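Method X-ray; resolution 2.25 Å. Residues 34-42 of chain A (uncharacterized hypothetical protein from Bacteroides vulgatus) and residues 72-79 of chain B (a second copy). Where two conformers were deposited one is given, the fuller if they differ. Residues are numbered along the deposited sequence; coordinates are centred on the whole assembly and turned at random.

Chain A, residues 34-42: DKEIILDRM
Chain B, residues 72-79: GESVNTGL

Chain A contributes the first turns of a helix, residues 35-42, preceded by A:Asp34 at the N-cap position. Chain B, a second copy of the protein, contributes strand 74-76 and the loop that follows it. B:Ser74 to B:Asn76 are extended, with phi/psi from -85/138 to -124/128. B:Thr77 is at -121/-174, and B:Gly78 turns to -74/-23. The helix and strand axes cross at 99°, nearly perpendicular, and approach to 8.9 Å. The contact buries 316 Å², both sides summed.

A:Asp34 has an extended backbone, phi/psi -116/-172. A:Asp34 CA lies 4.9 Å from B:Asn76 CA, which sets the register. A CA-H...O contact joins A:Asp34 CA to B:Asn76 O at 3.3 Å, with 150° at the hydrogen. B:Asn76 has chi1 t, its CA-to-CB bond sideways. The A:Asp34 side chain is p, and its end leads away from the other stretch. A:Asp34 O accepts the first helical bond of the stretch, from A:Ile38 N at 3.0 Å.

From A:Lys35 onward the backbone is helical, with phi near -60 and psi near -40. A:Lys35 CA is 5.5 Å from B:Thr77 CA. The CA-to-CB bond points sideways, but the long chain, with chi1 m, chi2 t, chi3 -92° and chi4 t, comes nearer. A:Lys35 CG is 4.1 Å from B:Thr77 CA, and A:Lys35 CE is 3.5 Å from B:Gly78 N. Glycine suits this place: an ideal CB on B:Gly78 would lie only 3.0 Å from A:Lys35 NZ. That amine is hydrogen-bonded elsewhere in the structure.

A:Glu36 and A:Ile37 are out of reach of the other stretch. A:Ile38, one turn after A:Asp34, points toward it. The m, t rotamer brings A:Ile38 CD1 to 3.9 Å from B:Val75 CG1 and 3.7 Å from B:Thr77 CG2. All three residues are buried, and their methyl groups make a small apolar contact. B:Val75 is t and B:Thr77 is p. B:Thr77 OG1 accepts a hydrogen bond from B:Leu79 N at 3.3 Å, so its polar end is satisfied while CG2 packs on A:Ile38.

A:Leu39 and A:Asp40 do not reach B:72-79. A:Arg41 points toward that stretch, with chi1 m, chi2 and chi3 t, and chi4 at -179°. This extended chain carries the guanidinium to B:Glu73, whose chi angles are m, t and -24°. The salt bridge is two-pronged: A:Arg41 NH1 donates to B:Glu73 OE1 at 2.8 Å (155° at hydrogen), and A:Arg41 NH2 to B:Glu73 OE2 at 3.0 Å (162°). It helps satisfy a buried carboxylate, whose OE2 is also bonded elsewhere in the structure.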

# COMPACT_ATOMS: atom_id res chain seq x y z
N ASP A 34 5.79 15.84 6.75
CA ASP A 34 6.69 14.81 7.23
C ASP A 34 6.60 14.77 8.76
O ASP A 34 5.74 15.44 9.33
CB ASP A 34 8.13 15.06 6.73
CG ASP A 34 8.72 16.42 7.04
OD1 ASP A 34 8.03 17.23 7.73
OD2 ASP A 34 9.84 16.72 6.56
N LYS A 35 7.49 14.00 9.42
CA LYS A 35 7.50 13.81 10.87
C LYS A 35 7.63 15.14 11.61
O LYS A 35 6.96 15.31 12.62
CB LYS A 35 8.62 12.85 11.29
CG LYS A 35 8.18 11.39 11.20
CD LYS A 35 9.19 10.42 11.82
CE LYS A 35 10.19 9.91 10.82
NZ LYS A 35 11.03 8.84 11.41
N GLU A 36 8.45 16.08 11.11
CA GLU A 36 8.65 17.38 11.74
C GLU A 36 7.31 18.14 11.85
O GLU A 36 6.95 18.57 12.95
CB GLU A 36 9.69 18.20 10.95
CG GLU A 36 10.04 19.52 11.63
CD GLU A 36 10.68 20.58 10.76
OE1 GLU A 36 10.24 20.76 9.59
OE2 GLU A 36 11.57 21.31 11.27
N ILE A 37 6.55 18.25 10.74
CA ILE A 37 5.25 18.92 10.69
C ILE A 37 4.19 18.13 11.52
O ILE A 37 3.35 18.76 12.19
CB ILE A 37 4.81 19.15 9.22
CG1 ILE A 37 5.89 19.99 8.45
CG2 ILE A 37 3.44 19.84 9.17
CD1 ILE A 37 5.79 20.02 6.89
N ILE A 38 4.24 16.78 11.50
CA ILE A 38 3.34 15.91 12.30
C ILE A 38 3.56 16.22 13.80
O ILE A 38 2.58 16.40 14.53
CB ILE A 38 3.55 14.39 11.98
CG1 ILE A 38 2.96 14.05 10.60
CG2 ILE A 38 2.91 13.49 13.08
CD1 ILE A 38 3.56 12.88 9.95
N LEU A 39 4.83 16.34 14.22
CA LEU A 39 5.20 16.68 15.59
C LEU A 39 4.72 18.09 15.94
O LEU A 39 4.18 18.26 17.03
CB LEU A 39 6.71 16.56 15.82
CG LEU A 39 7.22 15.15 15.98
CD1 LEU A 39 8.72 15.10 15.78
CD2 LEU A 39 6.80 14.56 17.31
N ASP A 40 4.86 19.07 15.00
CA ASP A 40 4.38 20.44 15.24
C ASP A 40 2.85 20.45 15.47
O ASP A 40 2.37 21.11 16.39
CB ASP A 40 4.76 21.40 14.08
CG ASP A 40 6.24 21.55 13.71
OD1 ASP A 40 7.10 21.37 14.60
OD2 ASP A 40 6.53 21.91 12.55
N ARG A 41 2.10 19.67 14.67
CA ARG A 41 0.63 19.57 14.74
C ARG A 41 0.18 18.79 15.97
O ARG A 41 -0.84 19.13 16.55
CB ARG A 41 0.04 18.96 13.48
CG ARG A 41 0.14 19.91 12.31
CD ARG A 41 -0.52 19.33 11.09
NE ARG A 41 -0.17 20.07 9.89
CZ ARG A 41 -0.64 19.78 8.68
NH1 ARG A 41 -1.51 18.79 8.52
NH2 ARG A 41 -0.28 20.51 7.63
N MSE A 42 0.93 17.78 16.39
CA MSE A 42 0.62 17.05 17.63
C MSE A 42 0.76 17.98 18.86
O MSE A 42 -0.11 17.97 19.74
CB MSE A 42 1.54 15.84 17.79
CG MSE A 42 1.21 14.69 16.86
SE MSE A 42 2.64 13.35 16.88
CE MSE A 42 2.41 12.72 18.69
N GLY B 72 -6.28 16.21 1.89
CA GLY B 72 -5.54 16.12 0.63
C GLY B 72 -4.05 16.30 0.64
O GLY B 72 -3.46 16.51 -0.42
N GLU B 73 -3.44 16.19 1.81
CA GLU B 73 -2.00 16.27 1.92
C GLU B 73 -1.40 14.86 1.77
O GLU B 73 -2.03 13.86 2.12
CB GLU B 73 -1.60 16.90 3.25
CG GLU B 73 -2.15 18.30 3.50
CD GLU B 73 -1.91 18.85 4.91
OE1 GLU B 73 -1.74 18.02 5.83
OE2 GLU B 73 -1.91 20.08 5.09
N SER B 74 -0.20 14.79 1.21
CA SER B 74 0.53 13.54 1.20
C SER B 74 1.26 13.49 2.54
O SER B 74 1.73 14.53 3.04
CB SER B 74 1.46 13.42 -0.01
OG SER B 74 2.29 14.55 -0.10
N VAL B 75 1.27 12.32 3.19
CA VAL B 75 1.88 12.22 4.50
C VAL B 75 3.00 11.21 4.47
O VAL B 75 2.78 10.07 4.06
CB VAL B 75 0.80 11.83 5.57
CG1 VAL B 75 1.44 11.63 6.98
CG2 VAL B 75 -0.34 12.84 5.63
N ASN B 76 4.17 11.59 4.96
CA ASN B 76 5.32 10.70 5.02
C ASN B 76 5.85 10.58 6.45
O ASN B 76 6.12 11.60 7.07
CB ASN B 76 6.45 11.21 4.09
CG ASN B 76 7.76 10.47 4.20
OD1 ASN B 76 7.81 9.23 4.22
ND2 ASN B 76 8.87 11.21 4.26
N THR B 77 6.01 9.35 6.95
CA THR B 77 6.65 9.05 8.24
C THR B 77 7.82 8.14 7.85
O THR B 77 8.01 7.87 6.66
CB THR B 77 5.65 8.45 9.26
OG1 THR B 77 5.31 7.12 8.86
CG2 THR B 77 4.38 9.30 9.44
N GLY B 78 8.55 7.58 8.80
CA GLY B 78 9.59 6.62 8.45
C GLY B 78 9.02 5.28 8.02
O GLY B 78 9.67 4.54 7.28
N LEU B 79 7.77 4.97 8.44
CA LEU B 79 7.14 3.70 8.11
C LEU B 79 6.40 3.72 6.80
O LEU B 79 6.28 2.66 6.18
CB LEU B 79 6.15 3.28 9.22
CG LEU B 79 6.74 2.85 10.56
CD1 LEU B 79 5.65 2.42 11.49
CD2 LEU B 79 7.76 1.70 10.39